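PDB 1J3N: 3-oxoacyl-(acyl-carrier protein) synthase II from Thermus thermophilus, which catalyses the condensation step of fatty acid elongation, probably joining an acyl group to malonyl-ACP to give 3-oxoacyl-ACP, and works as a homodimer. Local coordinates for residues Gly276-Ala288 and Leu390-Ala404. Numbering follows the deposited sequence.
Sequences GAALAMARALKDA and LSNSFAFGGHNAVLA
The amide nitrogen ND2 of N392 is shared between two acceptors: it hydrogen-bonds to OE2 of E312 on helix 306-324 and adds a weak, bent bond to SD of M281 (3.5 Å, N-H...S angle 144°). The methionine chain crosses the amide at about a right angle; with CG beside the backbone N (chi1 -75°) and an extended chi2, SD is brought to ND2 while CG stays near OD1, a buried oxygen with no polar partner. On the other strand, ND2 of N400 comes to 3.4 Å from atom C of G276 without a hydrogen bond; it is held instead by S261 and D263, and S261 also binds the carbonyl oxygen of G276. Helix 276-288 packs along the face of the antiparallel hairpin of strands 390-394 and 399-404, in the C-terminal half of the thiolase-type fold, running 32° from the direction of the second strand at an axis distance of 7.4 Å. A277 sets CB over the centre of the F394 ring, a CH-pi contact 3.3 Å from the centroid, while CG of M281 lies at the ring's edge. V402 divides its branches between successive turns: CG2 meets CB of A280 (3.8 Å), and CG1, anti to the backbone N, reaches CB of A284 at 3.6 Å. L390 touches M281, A284 and L285, and farther along the helix A288 meets A404 methyl to methyl.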
ATOM      1  N   GLY A 276      14.129 -11.623  11.558  1.00 21.17           N
ATOM      2  CA  GLY A 276      12.807 -11.233  11.079  1.00 20.45           C
ATOM      3  C   GLY A 276      12.232 -12.263  10.120  1.00 20.99           C
ATOM      4  O   GLY A 276      11.058 -12.641  10.199  1.00 21.21           O
ATOM      5  N   ALA A 277      13.072 -12.728   9.203  1.00 22.35           N
ATOM      6  CA  ALA A 277      12.659 -13.719   8.218  1.00 20.95           C
ATOM      7  C   ALA A 277      12.239 -15.013   8.906  1.00 21.64           C
ATOM      8  O   ALA A 277      11.266 -15.646   8.508  1.00 21.65           O
ATOM      9  CB  ALA A 277      13.797 -13.986   7.239  1.00 22.29           C
ATOM     10  N   ALA A 278      12.981 -15.409   9.935  1.00 22.05           N
ATOM     11  CA  ALA A 278      12.663 -16.628  10.668  1.00 23.60           C
ATOM     12  C   ALA A 278      11.274 -16.484  11.280  1.00 22.78           C
ATOM     13  O   ALA A 278      10.467 -17.409  11.256  1.00 26.44           O
ATOM     14  CB  ALA A 278      13.707 -16.870  11.769  1.00 21.87           C
ATOM     15  N   LEU A 279      11.002 -15.307  11.829  1.00 25.05           N
ATOM     16  CA  LEU A 279       9.714 -15.030  12.446  1.00 23.69           C
ATOM     17  C   LEU A 279       8.573 -15.085  11.427  1.00 23.16           C
ATOM     18  O   LEU A 279       7.521 -15.656  11.702  1.00 23.94           O
ATOM     19  CB  LEU A 279       9.759 -13.660  13.119  1.00 25.45           C
ATOM     20  CG  LEU A 279       8.510 -13.114  13.810  1.00 23.56           C
ATOM     21  CD1 LEU A 279       7.948 -14.141  14.774  1.00 27.40           C
ATOM     22  CD2 LEU A 279       8.887 -11.832  14.551  1.00 25.31           C
ATOM     23  N   ALA A 280       8.785 -14.495  10.250  1.00 22.42           N
ATOM     24  CA  ALA A 280       7.757 -14.491   9.209  1.00 22.73           C
ATOM     25  C   ALA A 280       7.486 -15.902   8.672  1.00 22.24           C
ATOM     26  O   ALA A 280       6.340 -16.258   8.408  1.00 21.71           O
ATOM     27  CB  ALA A 280       8.167 -13.559   8.070  1.00 23.86           C
ATOM     28  N   MET A 281       8.532 -16.707   8.495  1.00 23.14           N
ATOM     29  CA  MET A 281       8.323 -18.074   8.011  1.00 22.35           C
ATOM     30  C   MET A 281       7.569 -18.875   9.073  1.00 22.22           C
ATOM     31  O   MET A 281       6.645 -19.625   8.760  1.00 22.80           O
ATOM     32  CB  MET A 281       9.654 -18.779   7.693  1.00 21.84           C
ATOM     33  CG  MET A 281      10.338 -18.324   6.407  1.00 23.88           C
ATOM     34  SD  MET A 281      11.796 -19.311   6.021  1.00 22.39           S
ATOM     35  CE  MET A 281      13.018 -18.538   7.053  1.00 19.22           C
ATOM     36  N   ALA A 282       7.959 -18.706  10.333  1.00 24.29           N
ATOM     37  CA  ALA A 282       7.313 -19.421  11.436  1.00 24.19           C
ATOM     38  C   ALA A 282       5.833 -19.061  11.516  1.00 25.16           C
ATOM     39  O   ALA A 282       4.991 -19.901  11.842  1.00 25.69           O
ATOM     40  CB  ALA A 282       8.005 -19.090  12.762  1.00 24.34           C
ATOM     41  N   ARG A 283       5.514 -17.808  11.219  1.00 25.44           N
ATOM     42  CA  ARG A 283       4.126 -17.374  11.252  1.00 23.88           C
ATOM     43  C   ARG A 283       3.339 -17.929  10.075  1.00 23.83           C
ATOM     44  O   ARG A 283       2.133 -18.159  10.186  1.00 21.10           O
ATOM     45  CB  ARG A 283       4.049 -15.846  11.274  1.00 24.12           C
ATOM     46  CG  ARG A 283       4.443 -15.278  12.618  1.00 24.25           C
ATOM     47  CD  ARG A 283       4.644 -13.786  12.591  1.00 25.46           C
ATOM     48  NE  ARG A 283       4.867 -13.279  13.939  1.00 28.38           N
ATOM     49  CZ  ARG A 283       5.223 -12.031  14.221  1.00 29.56           C
ATOM     50  NH1 ARG A 283       5.404 -11.151  13.246  1.00 28.49           N
ATOM     51  NH2 ARG A 283       5.383 -11.660  15.485  1.00 31.32           N
ATOM     52  N   ALA A 284       4.018 -18.151   8.951  1.00 24.52           N
ATOM     53  CA  ALA A 284       3.345 -18.697   7.773  1.00 22.40           C
ATOM     54  C   ALA A 284       2.992 -20.154   8.032  1.00 22.01           C
ATOM     55  O   ALA A 284       1.927 -20.624   7.631  1.00 20.67           O
ATOM     56  CB  ALA A 284       4.237 -18.586   6.553  1.00 23.75           C
ATOM     57  N   LEU A 285       3.896 -20.869   8.696  1.00 21.66           N
ATOM     58  CA  LEU A 285       3.663 -22.269   9.022  1.00 22.71           C
ATOM     59  C   LEU A 285       2.505 -22.376  10.013  1.00 22.74           C
ATOM     60  O   LEU A 285       1.596 -23.179   9.824  1.00 21.73           O
ATOM     61  CB  LEU A 285       4.926 -22.909   9.613  1.00 23.21           C
ATOM     62  CG  LEU A 285       6.100 -23.081   8.636  1.00 25.53           C
ATOM     63  CD1 LEU A 285       7.319 -23.613   9.381  1.00 26.83           C
ATOM     64  CD2 LEU A 285       5.704 -24.022   7.513  1.00 24.90           C
ATOM     65  N   LYS A 286       2.544 -21.563  11.064  1.00 26.51           N
ATOM     66  CA  LYS A 286       1.488 -21.549  12.077  1.00 28.99           C
ATOM     67  C   LYS A 286       0.132 -21.216  11.447  1.00 28.44           C
ATOM     68  O   LYS A 286      -0.867 -21.878  11.717  1.00 30.07           O
ATOM     69  CB  LYS A 286       1.809 -20.513  13.166  1.00 33.54           C
ATOM     70  CG  LYS A 286       2.996 -20.869  14.068  1.00 40.25           C
ATOM     71  CD  LYS A 286       3.360 -19.706  14.999  1.00 42.31           C
ATOM     72  CE  LYS A 286       4.412 -20.097  16.041  1.00 44.80           C
ATOM     73  NZ  LYS A 286       5.717 -20.522  15.456  1.00 46.31           N
ATOM     74  N   ASP A 287       0.103 -20.183  10.611  1.00 27.28           N
ATOM     75  CA  ASP A 287      -1.136 -19.773   9.944  1.00 26.63           C
ATOM     76  C   ASP A 287      -1.705 -20.905   9.061  1.00 27.14           C
ATOM     77  O   ASP A 287      -2.922 -21.107   9.003  1.00 26.65           O
ATOM     78  CB  ASP A 287      -0.871 -18.510   9.108  1.00 27.48           C
ATOM     79  CG  ASP A 287      -2.122 -17.973   8.438  1.00 27.37           C
ATOM     80  OD1 ASP A 287      -3.117 -17.710   9.146  1.00 28.32           O
ATOM     81  OD2 ASP A 287      -2.105 -17.806   7.200  1.00 27.71           O
ATOM     82  N   ALA A 288      -0.831 -21.651   8.388  1.00 25.51           N
ATOM     83  CA  ALA A 288      -1.281 -22.750   7.532  1.00 27.50           C
ATOM     84  C   ALA A 288      -1.540 -24.025   8.336  1.00 28.88           C
ATOM     85  O   ALA A 288      -2.094 -24.999   7.823  1.00 30.21           O
ATOM     86  CB  ALA A 288      -0.256 -23.023   6.454  1.00 28.27           C
ATOM     87  N   LEU A 390       7.067 -22.860   0.598  1.00 24.49           N
ATOM     88  CA  LEU A 390       7.012 -21.471   1.034  1.00 23.83           C
ATOM     89  C   LEU A 390       7.588 -20.564  -0.048  1.00 23.31           C
ATOM     90  O   LEU A 390       8.401 -20.999  -0.873  1.00 25.29           O
ATOM     91  CB  LEU A 390       7.811 -21.261   2.327  1.00 23.55           C
ATOM     92  CG  LEU A 390       7.323 -21.906   3.628  1.00 24.38           C
ATOM     93  CD1 LEU A 390       8.188 -21.409   4.779  1.00 22.54           C
ATOM     94  CD2 LEU A 390       5.853 -21.552   3.873  1.00 20.51           C
ATOM     95  N   SER A 391       7.151 -19.310  -0.035  1.00 22.15           N
ATOM     96  CA  SER A 391       7.623 -18.289  -0.955  1.00 23.99           C
ATOM     97  C   SER A 391       8.058 -17.122  -0.071  1.00 23.48           C
ATOM     98  O   SER A 391       7.225 -16.481   0.562  1.00 21.11           O
ATOM     99  CB  SER A 391       6.504 -17.847  -1.890  1.00 25.43           C
ATOM    100  OG  SER A 391       7.033 -17.055  -2.938  1.00 26.53           O
ATOM    101  N   ASN A 392       9.359 -16.845  -0.031  1.00 24.18           N
ATOM    102  CA  ASN A 392       9.881 -15.779   0.821  1.00 22.01           C
ATOM    103  C   ASN A 392      10.101 -14.424   0.162  1.00 22.72           C
ATOM    104  O   ASN A 392      10.472 -14.335  -1.005  1.00 22.46           O
ATOM    105  CB  ASN A 392      11.204 -16.212   1.471  1.00 22.23           C
ATOM    106  CG  ASN A 392      11.030 -17.341   2.484  1.00 23.82           C
ATOM    107  OD1 ASN A 392       9.941 -17.562   3.008  1.00 22.41           O
ATOM    108  ND2 ASN A 392      12.123 -18.045   2.779  1.00 23.61           N
ATOM    109  N   SER A 393       9.888 -13.371   0.948  1.00 23.47           N
ATOM    110  CA  SER A 393      10.084 -11.994   0.508  1.00 25.42           C
ATOM    111  C   SER A 393      10.495 -11.156   1.720  1.00 26.72           C
ATOM    112  O   SER A 393       9.666 -10.867   2.587  1.00 25.46           O
ATOM    113  CB  SER A 393       8.801 -11.445  -0.108  1.00 25.23           C
ATOM    114  OG  SER A 393       8.521 -12.100  -1.333  1.00 22.35           O
ATOM    115  N   PHE A 394      11.778 -10.780   1.768  1.00 26.68           N
ATOM    116  CA  PHE A 394      12.352  -9.997   2.868  1.00 28.07           C
ATOM    117  C   PHE A 394      12.890  -8.678   2.325  1.00 28.72           C
ATOM    118  O   PHE A 394      14.044  -8.589   1.917  1.00 32.86           O
ATOM    119  CB  PHE A 394      13.470 -10.805   3.530  1.00 26.30           C
ATOM    120  CG  PHE A 394      13.076 -12.224   3.842  1.00 28.34           C
ATOM    121  CD1 PHE A 394      11.901 -12.493   4.542  1.00 27.31           C
ATOM    122  CD2 PHE A 394      13.865 -13.289   3.425  1.00 24.62           C
ATOM    123  CE1 PHE A 394      11.514 -13.802   4.820  1.00 26.61           C
ATOM    124  CE2 PHE A 394      13.487 -14.605   3.699  1.00 25.65           C
ATOM    125  CZ  PHE A 394      12.304 -14.859   4.400  1.00 26.61           C
ATOM    126  N   ALA A 395      12.043  -7.655   2.380  1.00 30.11           N
ATOM    127  CA  ALA A 395      12.298  -6.325   1.826  1.00 30.07           C
ATOM    128  C   ALA A 395      13.088  -5.251   2.564  1.00 29.39           C
ATOM    129  O   ALA A 395      13.378  -5.355   3.752  1.00 29.67           O
ATOM    130  CB  ALA A 395      10.959  -5.724   1.417  1.00 29.28           C
ATOM    131  N   PHE A 396      13.408  -4.201   1.809  1.00 29.53           N
ATOM    132  CA  PHE A 396      14.101  -3.022   2.315  1.00 29.11           C
ATOM    133  C   PHE A 396      13.097  -2.422   3.300  1.00 29.34           C
ATOM    134  O   PHE A 396      11.897  -2.374   3.013  1.00 29.14           O
ATOM    135  CB  PHE A 396      14.336  -2.005   1.191  1.00 30.84           C
ATOM    136  CG  PHE A 396      15.561  -2.265   0.358  1.00 32.68           C
ATOM    137  CD1 PHE A 396      15.808  -3.518  -0.186  1.00 33.82           C
ATOM    138  CD2 PHE A 396      16.452  -1.230   0.082  1.00 33.36           C
ATOM    139  CE1 PHE A 396      16.925  -3.740  -0.995  1.00 35.12           C
ATOM    140  CE2 PHE A 396      17.569  -1.441  -0.725  1.00 36.29           C
ATOM    141  CZ  PHE A 396      17.804  -2.702  -1.265  1.00 34.23           C
ATOM    142  N   GLY A 397      13.581  -1.960   4.448  1.00 28.11           N
ATOM    143  CA  GLY A 397      12.688  -1.392   5.443  1.00 27.78           C
ATOM    144  C   GLY A 397      12.539  -2.377   6.582  1.00 27.14           C
ATOM    145  O   GLY A 397      12.430  -1.991   7.745  1.00 28.97           O
ATOM    146  N   GLY A 398      12.551  -3.661   6.240  1.00 25.41           N
ATOM    147  CA  GLY A 398      12.425  -4.701   7.244  1.00 22.89           C
ATOM    148  C   GLY A 398      11.142  -5.495   7.132  1.00 22.22           C
ATOM    149  O   GLY A 398      10.858  -6.341   7.984  1.00 21.98           O
ATOM    150  N   HIS A 399      10.371  -5.233   6.076  1.00 19.78           N
ATOM    151  CA  HIS A 399       9.105  -5.921   5.853  1.00 20.53           C
ATOM    152  C   HIS A 399       9.342  -7.349   5.363  1.00 20.69           C
ATOM    153  O   HIS A 399       9.969  -7.563   4.322  1.00 21.15           O
ATOM    154  CB  HIS A 399       8.280  -5.154   4.819  1.00 18.39           C
ATOM    155  CG  HIS A 399       8.299  -3.677   5.022  1.00 18.41           C
ATOM    156  ND1 HIS A 399       7.388  -3.021   5.823  1.00 20.00           N
ATOM    157  CD2 HIS A 399       9.155  -2.731   4.570  1.00 20.15           C
ATOM    158  CE1 HIS A 399       7.684  -1.733   5.856  1.00 19.99           C
ATOM    159  NE2 HIS A 399       8.753  -1.532   5.105  1.00 20.07           N
ATOM    160  N   ASN A 400       8.830  -8.317   6.118  1.00 19.86           N
ATOM    161  CA  ASN A 400       8.980  -9.722   5.777  1.00 19.76           C
ATOM    162  C   ASN A 400       7.604 -10.312   5.543  1.00 20.87           C
ATOM    163  O   ASN A 400       6.720 -10.197   6.389  1.00 22.08           O
ATOM    164  CB  ASN A 400       9.677 -10.472   6.914  1.00 19.56           C
ATOM    165  CG  ASN A 400      11.024  -9.886   7.245  1.00 21.47           C
ATOM    166  OD1 ASN A 400      11.892  -9.788   6.380  1.00 25.78           O
ATOM    167  ND2 ASN A 400      11.208  -9.483   8.494  1.00 22.26           N
ATOM    168  N   ALA A 401       7.427 -10.933   4.384  1.00 20.19           N
ATOM    169  CA  ALA A 401       6.158 -11.546   4.029  1.00 22.00           C
ATOM    170  C   ALA A 401       6.441 -12.923   3.437  1.00 21.83           C
ATOM    171  O   ALA A 401       7.277 -13.070   2.538  1.00 22.97           O
ATOM    172  CB  ALA A 401       5.414 -10.668   3.020  1.00 20.01           C
ATOM    173  N   VAL A 402       5.742 -13.925   3.951  1.00 22.65           N
ATOM    174  CA  VAL A 402       5.904 -15.300   3.502  1.00 21.79           C
ATOM    175  C   VAL A 402       4.557 -15.942   3.163  1.00 22.65           C
ATOM    176  O   VAL A 402       3.576 -15.782   3.894  1.00 21.11           O
ATOM    177  CB  VAL A 402       6.582 -16.152   4.602  1.00 23.50           C
ATOM    178  CG1 VAL A 402       6.686 -17.607   4.155  1.00 17.51           C
ATOM    179  CG2 VAL A 402       7.957 -15.584   4.916  1.00 22.10           C
ATOM    180  N   LEU A 403       4.516 -16.661   2.045  1.00 21.48           N
ATOM    181  CA  LEU A 403       3.303 -17.341   1.633  1.00 22.30           C
ATOM    182  C   LEU A 403       3.562 -18.838   1.674  1.00 21.98           C
ATOM    183  O   LEU A 403       4.665 -19.297   1.357  1.00 22.29           O
ATOM    184  CB  LEU A 403       2.886 -16.926   0.211  1.00 20.93           C
ATOM    185  CG  LEU A 403       2.392 -15.487  -0.003  1.00 21.63           C
ATOM    186  CD1 LEU A 403       1.993 -15.304  -1.453  1.00 22.55           C
ATOM    187  CD2 LEU A 403       1.212 -15.187   0.896  1.00 22.21           C
ATOM    188  N   ALA A 404       2.543 -19.586   2.079  1.00 21.10           N
ATOM    189  CA  ALA A 404       2.616 -21.034   2.158  1.00 22.07           C
ATOM    190  C   ALA A 404       1.590 -21.616   1.195  1.00 22.78           C
ATOM    191  O   ALA A 404       0.395 -21.321   1.285  1.00 21.57           O
ATOM    192  CB  ALA A 404       2.324 -21.507   3.583  1.00 20.06           C
TER